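Cell wall surface anchor family protein (Streptococcus agalactiae, PDB 3PHS) is a minor pilus subunit of the cell-wall-attached pilus and mediates adhesion to lung epithelial cells through an IgG-like domain. Local coordinates at residues Y50-T55 with A62-L67; S115-D120 with I127-I132; L140-V145 with A154-E159; L186-D189 with H193-I196. All coordinates share one frame; numbering follows the deposited sequence.

Contact 1 (Y50-T55 with A62-L67); sequences YQLKST and AHWNSL
Leu-52 lies against the indole of Trp-64, where the short helix 60-65 packs on the four-stranded antiparallel sheet of an Ig-like domain through strand 46-52. The CB of Leu-52 stands back, 4.4 Å from CZ2 of Trp-64. One step out, CG comes to 3.5 Å from that same CZ2. There the chain forks: CD1 slides over the benzene half of the indole, 4.0 Å from the centroid of the six-membered ring and 24° off its normal, a CH-pi contact, while CD2 turns to the pyrrole side and reaches NE1 of Trp-64 at 3.6 Å. The two side chains pass each other in opposite directions, and CG and both methyls of the leucine lie close to the indole. Trp-64 holds CG anti to its carbonyl carbon (chi1 -80°), which carries the ring out from the helix to the strand. Leu-67 CD1 covers the opposite face of the indole, and Tyr-101 of strand 98-106 meets it with the ring planes at about 40°. Farther along the strand, Tyr-50 adds its CB, 3.9 Å from Trp-64 CZ3, before its ring leads off toward Leu-72 and Leu-103. The one polar atom of the indole is served by a water lying in the ring plane: it accepts from Trp-64 NE1 at 2.9 Å and donates to Ser-54 O at 2.6 Å.

Contact 2 (S115-D120 with I127-I132); sequences SAFLVD and IYPKII
Ile-127 and Phe-117 come at each other from opposite directions, the isoleucine lowering its CD1 onto one face of the phenyl ring. The modelled carbons are closer than carbons can sit, so the exact depth of this CH-pi contact is doubtful. Phe-117 keeps CG between its backbone N and carbonyl carbon (chi1 49°), and its ring stands up from strand 109-121 into the interior. Pro-129 flanks it obliquely, CG lying 3.7 Å from Phe-117 CE1, and Leu-32 also touches the ring. At the more open end Ser-115 does the polar work. Its N donates to Lys-130 O at 3.0 Å, almost straight at 174°. The return link is made by water, which donates to Ser-115 O at 2.7 Å and accepts from Lys-130 N at 2.8 Å. A second water joins Ser-115 OG to Lys-130 O, giving that carbonyl two partners. Beside these bonds the CB atoms of Ser-115 and Lys-130 lie 4.0 Å apart. Ile-127 ends strand 125-127, which pairs with strand 13-21 in one sheet, whereas Phe-117 belongs to the other; an apolar filling between two sheets, with one direct backbone bond and two water bridges at its end, is that of an Ig-like beta-sandwich.

Contact 3 (L140-V145 with A154-E159); sequences LLKVGV and AGVVFE
Leu-140 sets its CD2 squarely over the ring of Phe-158, 3.8 Å from the centroid and 13° off the normal, a CH-pi contact in the core of the prealbumin-like domain. The two residues belong to different sheets of this beta-sandwich: Leu-140 points inward from strand 135-146, Phe-158 from strand 157-162, and the two side chains cross at about a right angle. Ile-194 and Ile-236 also touch both of them. Lys-142 comes in two residues on, its CD lying at the edge of the same ring, 4.0 Å from Phe-158 CZ. Val-156, in the loop leading into strand 157-162, lies alongside the lysine chain, with CG2 3.9 Å from Lys-142 CG and CG1 4.0 Å from Lys-142 CE. These apolar contacts run along the lysine up to a stable cross-link: Lys-142 NZ is covalently joined to Asn-238 CG, an intramolecular isopeptide bond of the sort found in Gram-positive pilins, and it ties strand 135-146 to strand 231-240. Glu-208 lies against Lys-142, Val-156 and Phe-158. The lysine bends at chi2 (64°) and again at chi4, folding its end back beside its own strand, where NZ donates to Val-143 O at 3.2 Å from above the carbonyl plane.

Contact 4 (L186-D189 with H193-I196); sequences LETD and HIRI
Asp-189 N donates to His-193 O at 2.9 Å as the chain turns back on itself, the two segments running 137° apart end to end. The aspartate side chain adds a second bond between the same two residues: CG sits between the backbone N and the carbonyl carbon (chi1 63°), bringing OD1 to 3.0 Å from His-193 N, which meets it from above the carboxylate plane. Ser-191 OG is a further partner of OD1. A water donates to both Glu-187 O and His-193 O, bridging the gap where the backbones separate. OD2 has a long salt bridge to Arg-195 NH1, 3.8 Å, with carboxylate and guanidinium planes 41° apart. The arginine's firmer partner is Asp-139, which takes its NE and also His-193 ND1, while Arg-195 NH2 lies over the centre of the imidazole. On the inner side, Ile-194 CD1 packs 3.8 Å from Thr-188 CG2 and 3.9 Å from Leu-186 CB; farther along, Leu-186 CD1 meets Ile-196 CD1 at 3.8 Å. Thr-188 OG1 turns to Leu-153 O and Val-156 N. Strand 186-187 borders one sheet and strand 193-200 lies in the other, so this is a tight turn carrying the chain from one sheet to the other in a prealbumin-like beta-sandwich.

In the fold
The contacts fall into two pairs, one in each domain of an elongated chain. Contacts 1 and 2 have centres 14 Å apart and share the sheet holding strands 46-52 and 109-121; they touch where Asn-65 OD1 lies 3.4 Å from Ala-116 CB. Ala-116 and Leu-118 face helix 60-65, while Phe-117 between them points to the other side, toward segment 127-132. Contacts 3 and 4 are closer, 8 Å between centres, and probable backbone hydrogen bonds join them: Phe-158 N to Leu-186 O at 2.8 Å and Leu-140 N to Ile-194 O at 2.9 Å. Thr-188 of contact 4 also touches the isopeptide-forming Lys-142 of contact 3. Between the pairs, contacts 2 and 4 are about 15 Å apart at their nearest atoms.

Contact 1 (Y50-T55 with A62-L67)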
loop_
_atom_site.group_PDB
_atom_site.type_symbol
_atom_site.label_atom_id
_atom_site.label_comp_id
_atom_site.label_asym_id
_atom_site.label_seq_id
_atom_site.Cartn_x
_atom_site.Cartn_y
_atom_site.Cartn_z
ATOM N N TYR A 50 -5.310 -18.967 -6.314
ATOM C CA TYR A 50 -6.632 -19.155 -6.920
ATOM C C TYR A 50 -6.475 -19.996 -8.179
ATOM O O TYR A 50 -5.788 -19.599 -9.120
ATOM C CB TYR A 50 -7.280 -17.805 -7.212
ATOM C CG TYR A 50 -7.656 -17.105 -5.927
ATOM C CD1 TYR A 50 -6.703 -16.396 -5.189
ATOM C CD2 TYR A 50 -8.939 -17.232 -5.406
ATOM C CE1 TYR A 50 -7.046 -15.777 -3.983
ATOM C CE2 TYR A 50 -9.290 -16.628 -4.199
ATOM C CZ TYR A 50 -8.346 -15.893 -3.509
ATOM O OH TYR A 50 -8.712 -15.330 -2.320
ATOM N N GLN A 51 -7.058 -21.191 -8.152
ATOM C CA GLN A 51 -7.012 -22.095 -9.299
ATOM C C GLN A 51 -7.950 -21.579 -10.402
ATOM O O GLN A 51 -9.161 -21.496 -10.195
ATOM C CB GLN A 51 -7.485 -23.464 -8.833
ATOM C CG GLN A 51 -7.221 -24.630 -9.744
ATOM C CD GLN A 51 -7.715 -25.887 -9.038
ATOM O OE1 GLN A 51 -6.942 -26.602 -8.407
ATOM N NE2 GLN A 51 -9.005 -26.081 -9.039
ATOM N N LEU A 52 -7.396 -21.242 -11.566
ATOM C CA LEU A 52 -8.217 -20.705 -12.665
ATOM C C LEU A 52 -9.189 -21.746 -13.217
ATOM O O LEU A 52 -8.865 -22.928 -13.271
ATOM C CB LEU A 52 -7.349 -20.162 -13.806
ATOM C CG LEU A 52 -6.932 -18.698 -13.711
ATOM C CD1 LEU A 52 -6.090 -18.439 -12.448
ATOM C CD2 LEU A 52 -6.190 -18.276 -14.965
ATOM N N LYS A 53 -10.383 -21.286 -13.581
ATOM C CA LYS A 53 -11.361 -22.131 -14.281
ATOM C C LYS A 53 -11.236 -21.992 -15.785
ATOM O O LYS A 53 -11.594 -22.907 -16.521
ATOM C CB LYS A 53 -12.786 -21.771 -13.852
ATOM C CG LYS A 53 -13.090 -22.084 -12.398
ATOM C CD LYS A 53 -14.575 -21.865 -12.066
ATOM C CE LYS A 53 -15.345 -23.179 -11.966
ATOM N NZ LYS A 53 -15.138 -24.118 -13.126
ATOM N N SER A 54 -10.703 -20.856 -16.234
ATOM C CA SER A 54 -10.660 -20.492 -17.652
ATOM C C SER A 54 -9.363 -19.769 -17.963
ATOM O O SER A 54 -8.851 -19.018 -17.113
ATOM C CB SER A 54 -11.857 -19.594 -18.000
ATOM O OG SER A 54 -11.781 -19.131 -19.349
ATOM N N THR A 55 -8.823 -19.997 -19.167
ATOM C CA THR A 55 -7.656 -19.237 -19.629
ATOM C C THR A 55 -7.916 -18.493 -20.949
ATOM O O THR A 55 -6.991 -18.289 -21.739
ATOM C CB THR A 55 -6.397 -20.126 -19.789
ATOM O OG1 THR A 55 -6.645 -21.147 -20.766
ATOM C CG2 THR A 55 -6.011 -20.764 -18.460
ATOM N N ALA A 62 -3.533 -9.308 -16.144
ATOM C CA ALA A 62 -4.273 -8.050 -15.957
ATOM C C ALA A 62 -5.722 -8.318 -15.554
ATOM O O ALA A 62 -6.278 -7.599 -14.730
ATOM C CB ALA A 62 -4.217 -7.191 -17.238
ATOM N N HIS A 63 -6.335 -9.340 -16.147
ATOM C CA HIS A 63 -7.692 -9.703 -15.788
ATOM C C HIS A 63 -7.815 -10.032 -14.306
ATOM O O HIS A 63 -8.703 -9.528 -13.617
ATOM C CB HIS A 63 -8.209 -10.886 -16.608
ATOM C CG HIS A 63 -9.541 -11.374 -16.138
ATOM N ND1 HIS A 63 -10.686 -10.610 -16.244
ATOM C CD2 HIS A 63 -9.904 -12.511 -15.497
ATOM C CE1 HIS A 63 -11.705 -11.278 -15.727
ATOM N NE2 HIS A 63 -11.257 -12.435 -15.271
ATOM N N TRP A 64 -6.922 -10.886 -13.830
ATOM C CA TRP A 64 -6.934 -11.313 -12.441
ATOM C C TRP A 64 -6.559 -10.180 -11.487
ATOM O O TRP A 64 -7.160 -10.062 -10.434
ATOM C CB TRP A 64 -6.074 -12.577 -12.271
ATOM C CG TRP A 64 -6.891 -13.753 -12.716
ATOM C CD1 TRP A 64 -7.091 -14.184 -13.994
ATOM C CD2 TRP A 64 -7.713 -14.570 -11.879
ATOM N NE1 TRP A 64 -7.979 -15.248 -14.006
ATOM C CE2 TRP A 64 -8.380 -15.498 -12.718
ATOM C CE3 TRP A 64 -7.945 -14.612 -10.502
ATOM C CZ2 TRP A 64 -9.253 -16.478 -12.215
ATOM C CZ3 TRP A 64 -8.821 -15.599 -9.996
ATOM C CH2 TRP A 64 -9.456 -16.516 -10.855
ATOM N N ASN A 65 -5.636 -9.311 -11.903
ATOM C CA ASN A 65 -5.246 -8.149 -11.094
ATOM C C ASN A 65 -6.372 -7.124 -10.932
ATOM O O ASN A 65 -6.355 -6.328 -9.987
ATOM C CB ASN A 65 -4.024 -7.456 -11.698
ATOM C CG ASN A 65 -2.703 -8.161 -11.369
ATOM O OD1 ASN A 65 -2.598 -8.917 -10.401
ATOM N ND2 ASN A 65 -1.677 -7.879 -12.172
ATOM N N SER A 66 -7.341 -7.159 -11.851
ATOM C CA SER A 66 -8.489 -6.222 -11.856
ATOM C C SER A 66 -9.609 -6.632 -10.893
ATOM O O SER A 66 -10.466 -5.818 -10.549
ATOM C CB SER A 66 -9.053 -6.075 -13.280
ATOM O OG SER A 66 -9.890 -7.172 -13.638
ATOM N N LEU A 67 -9.592 -7.892 -10.457
ATOM C CA LEU A 67 -10.630 -8.449 -9.594
ATOM C C LEU A 67 -10.453 -8.066 -8.132
ATOM O O LEU A 67 -9.326 -8.011 -7.627
ATOM C CB LEU A 67 -10.660 -9.972 -9.704
ATOM C CG LEU A 67 -10.826 -10.547 -11.105
ATOM C CD1 LEU A 67 -10.865 -12.071 -11.021
ATOM C CD2 LEU A 67 -12.091 -9.989 -11.770
HETATM O O HOH W 1 -9.429 -16.634 -16.111
#

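Contact 2 (S115-D120 with I127-I132)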
loop_
_atom_site.group_PDB
_atom_site.type_symbol
_atom_site.label_atom_id
_atom_site.label_comp_id
_atom_site.label_asym_id
_atom_site.label_seq_id
_atom_site.Cartn_x
_atom_site.Cartn_y
_atom_site.Cartn_z
ATOM N N SER A 115 3.832 -8.081 -5.772
ATOM C CA SER A 115 3.277 -8.206 -7.104
ATOM C C SER A 115 2.617 -9.569 -7.227
ATOM O O SER A 115 3.253 -10.598 -6.969
ATOM C CB SER A 115 4.366 -8.036 -8.163
ATOM O OG SER A 115 4.798 -6.682 -8.212
ATOM N N ALA A 116 1.331 -9.569 -7.588
ATOM C CA ALA A 116 0.615 -10.812 -7.840
ATOM C C ALA A 116 1.171 -11.483 -9.105
ATOM O O ALA A 116 1.787 -10.825 -9.962
ATOM C CB ALA A 116 -0.868 -10.545 -7.997
ATOM N N PHE A 117 0.939 -12.789 -9.235
ATOM C CA PHE A 117 1.593 -13.540 -10.310
ATOM C C PHE A 117 0.704 -14.681 -10.790
ATOM O O PHE A 117 -0.197 -15.129 -10.071
ATOM C CB PHE A 117 2.932 -14.124 -9.819
ATOM C CG PHE A 117 2.824 -14.840 -8.513
ATOM C CD1 PHE A 117 3.032 -14.153 -7.312
ATOM C CD2 PHE A 117 2.453 -16.185 -8.472
ATOM C CE1 PHE A 117 2.879 -14.799 -6.097
ATOM C CE2 PHE A 117 2.319 -16.842 -7.263
ATOM C CZ PHE A 117 2.530 -16.153 -6.073
ATOM N N LEU A 118 0.991 -15.172 -11.984
ATOM C CA LEU A 118 0.388 -16.420 -12.432
ATOM C C LEU A 118 1.429 -17.528 -12.340
ATOM O O LEU A 118 2.601 -17.306 -12.639
ATOM C CB LEU A 118 -0.132 -16.286 -13.864
ATOM C CG LEU A 118 -1.395 -15.458 -14.022
ATOM C CD1 LEU A 118 -1.644 -15.208 -15.504
ATOM C CD2 LEU A 118 -2.609 -16.161 -13.342
ATOM N N VAL A 119 1.015 -18.715 -11.909
ATOM C CA VAL A 119 1.913 -19.892 -11.941
ATOM C C VAL A 119 1.318 -20.912 -12.931
ATOM O O VAL A 119 0.176 -21.329 -12.780
ATOM C CB VAL A 119 2.045 -20.610 -10.573
ATOM C CG1 VAL A 119 3.242 -21.593 -10.611
ATOM C CG2 VAL A 119 2.184 -19.631 -9.400
ATOM N N ASP A 120 2.113 -21.306 -13.924
ATOM C CA ASP A 120 1.759 -22.376 -14.848
ATOM C C ASP A 120 2.235 -23.681 -14.179
ATOM O O ASP A 120 3.373 -24.142 -14.410
ATOM C CB ASP A 120 2.483 -22.101 -16.171
ATOM C CG ASP A 120 2.131 -23.066 -17.289
ATOM O OD1 ASP A 120 1.295 -23.977 -17.129
ATOM O OD2 ASP A 120 2.742 -22.894 -18.370
ATOM N N ILE A 127 8.884 -20.149 -6.411
ATOM C CA ILE A 127 8.670 -18.811 -6.960
ATOM C C ILE A 127 8.995 -17.757 -5.910
ATOM O O ILE A 127 8.754 -17.966 -4.715
ATOM C CB ILE A 127 7.228 -18.599 -7.504
ATOM C CG1 ILE A 127 6.221 -18.735 -6.407
ATOM C CG2 ILE A 127 6.870 -19.553 -8.716
ATOM C CD1 ILE A 127 5.227 -17.655 -6.490
ATOM N N TYR A 128 9.548 -16.641 -6.381
ATOM C CA TYR A 128 9.989 -15.536 -5.544
ATOM C C TYR A 128 9.171 -14.308 -5.962
ATOM O O TYR A 128 9.511 -13.658 -6.955
ATOM C CB TYR A 128 11.492 -15.275 -5.742
ATOM C CG TYR A 128 12.376 -16.430 -5.287
ATOM C CD1 TYR A 128 12.618 -17.518 -6.133
ATOM C CD2 TYR A 128 12.936 -16.445 -4.017
ATOM C CE1 TYR A 128 13.407 -18.619 -5.705
ATOM C CE2 TYR A 128 13.735 -17.527 -3.582
ATOM C CZ TYR A 128 13.956 -18.606 -4.442
ATOM O OH TYR A 128 14.739 -19.663 -4.037
ATOM N N PRO A 129 8.064 -14.010 -5.245
ATOM C CA PRO A 129 7.285 -12.844 -5.694
ATOM C C PRO A 129 8.128 -11.572 -5.612
ATOM O O PRO A 129 9.066 -11.509 -4.814
ATOM C CB PRO A 129 6.113 -12.793 -4.702
ATOM C CG PRO A 129 5.967 -14.222 -4.225
ATOM C CD PRO A 129 7.399 -14.703 -4.120
ATOM N N LYS A 130 7.801 -10.584 -6.439
ATOM C CA LYS A 130 8.501 -9.289 -6.432
ATOM C C LYS A 130 7.940 -8.472 -5.287
ATOM O O LYS A 130 6.732 -8.234 -5.215
ATOM C CB LYS A 130 8.305 -8.560 -7.763
ATOM C CG LYS A 130 8.840 -9.366 -8.946
ATOM C CD LYS A 130 8.585 -8.682 -10.296
ATOM C CE LYS A 130 8.898 -9.644 -11.445
ATOM N NZ LYS A 130 8.275 -9.177 -12.725
ATOM N N ILE A 131 8.815 -8.106 -4.358
ATOM C CA ILE A 131 8.371 -7.548 -3.101
ATOM C C ILE A 131 9.026 -6.193 -2.911
ATOM O O ILE A 131 10.235 -6.069 -3.039
ATOM C CB ILE A 131 8.722 -8.497 -1.925
ATOM C CG1 ILE A 131 7.847 -9.760 -1.993
ATOM C CG2 ILE A 131 8.493 -7.816 -0.545
ATOM C CD1 ILE A 131 8.544 -10.968 -1.392
ATOM N N ILE A 132 8.215 -5.186 -2.612
ATOM C CA ILE A 132 8.766 -3.873 -2.300
ATOM C C ILE A 132 8.601 -3.606 -0.811
ATOM O O ILE A 132 7.594 -3.993 -0.202
ATOM C CB ILE A 132 8.209 -2.708 -3.182
ATOM C CG1 ILE A 132 6.698 -2.559 -3.024
ATOM C CG2 ILE A 132 8.635 -2.878 -4.674
ATOM C CD1 ILE A 132 6.168 -1.175 -3.476
HETATM O O HOH W 2 5.625 -11.288 -8.130
HETATM O O HOH W 3 6.101 -5.342 -6.034
#

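Contact 3 (L140-V145 with A154-E159)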
loop_
_atom_site.group_PDB
_atom_site.type_symbol
_atom_site.label_atom_id
_atom_site.label_comp_id
_atom_site.label_asym_id
_atom_site.label_seq_id
_atom_site.Cartn_x
_atom_site.Cartn_y
_atom_site.Cartn_z
ATOM N N LEU A 140 4.684 17.083 5.636
ATOM C CA LEU A 140 3.603 17.982 5.283
ATOM C C LEU A 140 3.716 19.263 6.090
ATOM O O LEU A 140 3.825 19.222 7.317
ATOM C CB LEU A 140 2.248 17.326 5.535
ATOM C CG LEU A 140 0.962 18.169 5.467
ATOM C CD1 LEU A 140 0.797 18.831 4.097
ATOM C CD2 LEU A 140 -0.260 17.307 5.812
ATOM N N LEU A 141 3.684 20.385 5.377
ATOM C CA LEU A 141 3.515 21.681 6.001
ATOM C C LEU A 141 2.115 22.180 5.652
ATOM O O LEU A 141 1.747 22.249 4.478
ATOM C CB LEU A 141 4.584 22.664 5.498
ATOM C CG LEU A 141 4.319 24.148 5.818
ATOM C CD1 LEU A 141 4.316 24.414 7.324
ATOM C CD2 LEU A 141 5.281 25.081 5.091
ATOM N N LYS A 142 1.351 22.519 6.681
ATOM C CA LYS A 142 0.025 23.070 6.508
ATOM C C LYS A 142 0.087 24.559 6.815
ATOM O O LYS A 142 0.555 24.940 7.886
ATOM C CB LYS A 142 -0.957 22.417 7.466
ATOM C CG LYS A 142 -2.440 22.857 7.273
ATOM C CD LYS A 142 -2.990 22.436 5.887
ATOM C CE LYS A 142 -4.481 22.759 5.754
ATOM N NZ LYS A 142 -4.731 24.238 5.615
ATOM N N VAL A 143 -0.404 25.381 5.895
ATOM C CA VAL A 143 -0.450 26.823 6.140
ATOM C C VAL A 143 -1.883 27.381 6.099
ATOM O O VAL A 143 -2.783 26.813 5.458
ATOM C CB VAL A 143 0.465 27.598 5.164
ATOM C CG1 VAL A 143 1.947 27.242 5.403
ATOM C CG2 VAL A 143 0.041 27.352 3.714
ATOM N N GLY A 144 -2.074 28.499 6.794
ATOM C CA GLY A 144 -3.295 29.285 6.686
ATOM C C GLY A 144 -2.976 30.527 5.873
ATOM O O GLY A 144 -1.896 31.107 6.023
ATOM N N VAL A 145 -3.908 30.915 5.006
ATOM C CA VAL A 145 -3.696 32.009 4.047
ATOM C C VAL A 145 -4.658 33.174 4.340
ATOM O O VAL A 145 -5.861 32.986 4.368
ATOM C CB VAL A 145 -3.864 31.513 2.590
ATOM C CG1 VAL A 145 -3.602 32.649 1.575
ATOM C CG2 VAL A 145 -2.922 30.319 2.298
ATOM N N ALA A 154 -1.573 25.061 13.183
ATOM C CA ALA A 154 -1.539 23.946 14.126
ATOM C C ALA A 154 -2.903 23.297 14.331
ATOM O O ALA A 154 -3.963 23.923 14.130
ATOM C CB ALA A 154 -0.941 24.414 15.475
ATOM N N GLY A 155 -2.891 22.027 14.715
ATOM C CA GLY A 155 -4.121 21.339 15.067
ATOM C C GLY A 155 -5.042 20.922 13.941
ATOM O O GLY A 155 -6.188 20.558 14.200
ATOM N N VAL A 156 -4.560 20.986 12.693
ATOM C CA VAL A 156 -5.323 20.535 11.527
ATOM C C VAL A 156 -5.200 19.012 11.404
ATOM O O VAL A 156 -4.099 18.473 11.511
ATOM C CB VAL A 156 -4.835 21.217 10.217
ATOM C CG1 VAL A 156 -5.618 20.712 8.978
ATOM C CG2 VAL A 156 -4.935 22.740 10.331
ATOM N N VAL A 157 -6.323 18.354 11.152
ATOM C CA VAL A 157 -6.423 16.888 11.211
ATOM C C VAL A 157 -6.466 16.278 9.809
ATOM O O VAL A 157 -7.268 16.670 8.960
ATOM C CB VAL A 157 -7.649 16.451 12.065
ATOM C CG1 VAL A 157 -7.832 14.905 12.079
ATOM C CG2 VAL A 157 -7.520 17.017 13.487
ATOM N N PHE A 158 -5.577 15.312 9.585
ATOM C CA PHE A 158 -5.515 14.554 8.351
ATOM C C PHE A 158 -5.556 13.040 8.627
ATOM O O PHE A 158 -5.246 12.601 9.739
ATOM C CB PHE A 158 -4.192 14.834 7.642
ATOM C CG PHE A 158 -4.133 16.163 6.932
ATOM C CD1 PHE A 158 -3.684 17.302 7.594
ATOM C CD2 PHE A 158 -4.444 16.254 5.586
ATOM C CE1 PHE A 158 -3.601 18.538 6.907
ATOM C CE2 PHE A 158 -4.358 17.477 4.903
ATOM C CZ PHE A 158 -3.942 18.606 5.579
ATOM N N GLU A 159 -5.955 12.282 7.609
ATOM C CA GLU A 159 -5.724 10.835 7.546
ATOM C C GLU A 159 -4.893 10.561 6.297
ATOM O O GLU A 159 -4.886 11.365 5.368
ATOM C CB GLU A 159 -7.041 10.070 7.501
ATOM C CG GLU A 159 -7.799 10.152 8.823
ATOM C CD GLU A 159 -9.206 9.606 8.749
ATOM O OE1 GLU A 159 -9.687 9.251 7.654
ATOM O OE2 GLU A 159 -9.835 9.540 9.823
#

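Contact 4 (L186-D189 with H193-I196)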
loop_
_atom_site.group_PDB
_atom_site.type_symbol
_atom_site.label_atom_id
_atom_site.label_comp_id
_atom_site.label_asym_id
_atom_site.label_seq_id
_atom_site.Cartn_x
_atom_site.Cartn_y
_atom_site.Cartn_z
ATOM N N LEU A 186 -4.077 12.218 12.334
ATOM C CA LEU A 186 -2.779 12.872 12.239
ATOM C C LEU A 186 -3.040 14.360 12.404
ATOM O O LEU A 186 -3.945 14.896 11.784
ATOM C CB LEU A 186 -2.118 12.585 10.882
ATOM C CG LEU A 186 -2.066 11.124 10.396
ATOM C CD1 LEU A 186 -1.796 11.057 8.892
ATOM C CD2 LEU A 186 -1.030 10.343 11.171
ATOM N N GLU A 187 -2.260 15.016 13.245
ATOM C CA GLU A 187 -2.531 16.415 13.572
ATOM C C GLU A 187 -1.277 17.258 13.385
ATOM O O GLU A 187 -0.200 16.884 13.841
ATOM C CB GLU A 187 -3.069 16.516 15.008
ATOM C CG GLU A 187 -3.847 17.783 15.250
ATOM C CD GLU A 187 -4.457 17.863 16.633
ATOM O OE1 GLU A 187 -5.230 16.954 17.021
ATOM O OE2 GLU A 187 -4.188 18.872 17.319
ATOM N N THR A 188 -1.411 18.388 12.697
ATOM C CA THR A 188 -0.279 19.271 12.472
ATOM C C THR A 188 0.162 19.831 13.817
ATOM O O THR A 188 -0.676 20.153 14.667
ATOM C CB THR A 188 -0.595 20.427 11.489
ATOM O OG1 THR A 188 -1.630 21.254 12.033
ATOM C CG2 THR A 188 -1.048 19.872 10.133
ATOM N N ASP A 189 1.468 19.892 14.008
ATOM C CA ASP A 189 2.035 20.349 15.273
ATOM C C ASP A 189 2.040 21.882 15.317
ATOM O O ASP A 189 1.508 22.528 14.410
ATOM C CB ASP A 189 3.430 19.737 15.505
ATOM C CG ASP A 189 4.464 20.158 14.464
ATOM O OD1 ASP A 189 4.306 21.220 13.805
ATOM O OD2 ASP A 189 5.476 19.429 14.313
ATOM N N HIS A 193 3.435 21.171 10.956
ATOM C CA HIS A 193 3.965 19.951 10.316
ATOM C C HIS A 193 3.321 18.639 10.783
ATOM O O HIS A 193 2.931 18.493 11.943
ATOM C CB HIS A 193 5.493 19.863 10.488
ATOM C CG HIS A 193 6.260 20.831 9.641
ATOM N ND1 HIS A 193 6.847 20.475 8.448
ATOM C CD2 HIS A 193 6.531 22.146 9.813
ATOM C CE1 HIS A 193 7.443 21.529 7.914
ATOM N NE2 HIS A 193 7.275 22.554 8.730
ATOM N N ILE A 194 3.182 17.715 9.833
ATOM C CA ILE A 194 2.975 16.296 10.092
ATOM C C ILE A 194 4.160 15.635 9.385
ATOM O O ILE A 194 4.332 15.806 8.171
ATOM C CB ILE A 194 1.631 15.786 9.505
ATOM C CG1 ILE A 194 0.456 16.369 10.291
ATOM C CG2 ILE A 194 1.573 14.231 9.503
ATOM C CD1 ILE A 194 -0.903 16.109 9.672
ATOM N N ARG A 195 4.988 14.906 10.135
ATOM C CA ARG A 195 6.086 14.131 9.536
ATOM C C ARG A 195 5.869 12.651 9.810
ATOM O O ARG A 195 5.583 12.260 10.945
ATOM C CB ARG A 195 7.449 14.552 10.080
ATOM C CG ARG A 195 7.835 15.989 9.764
ATOM C CD ARG A 195 9.154 16.370 10.422
ATOM N NE ARG A 195 9.536 17.760 10.126
ATOM C CZ ARG A 195 9.147 18.819 10.834
ATOM N NH1 ARG A 195 8.349 18.665 11.889
ATOM N NH2 ARG A 195 9.556 20.037 10.487
ATOM N N ILE A 196 5.962 11.836 8.766
ATOM C CA ILE A 196 5.715 10.393 8.905
ATOM C C ILE A 196 6.852 9.682 8.168
ATOM O O ILE A 196 7.014 9.878 6.987
ATOM C CB ILE A 196 4.349 9.959 8.297
ATOM C CG1 ILE A 196 3.160 10.743 8.905
ATOM C CG2 ILE A 196 4.118 8.449 8.512
ATOM C CD1 ILE A 196 1.858 10.630 8.083
HETATM O O HOH W 4 2.504 16.462 13.978
#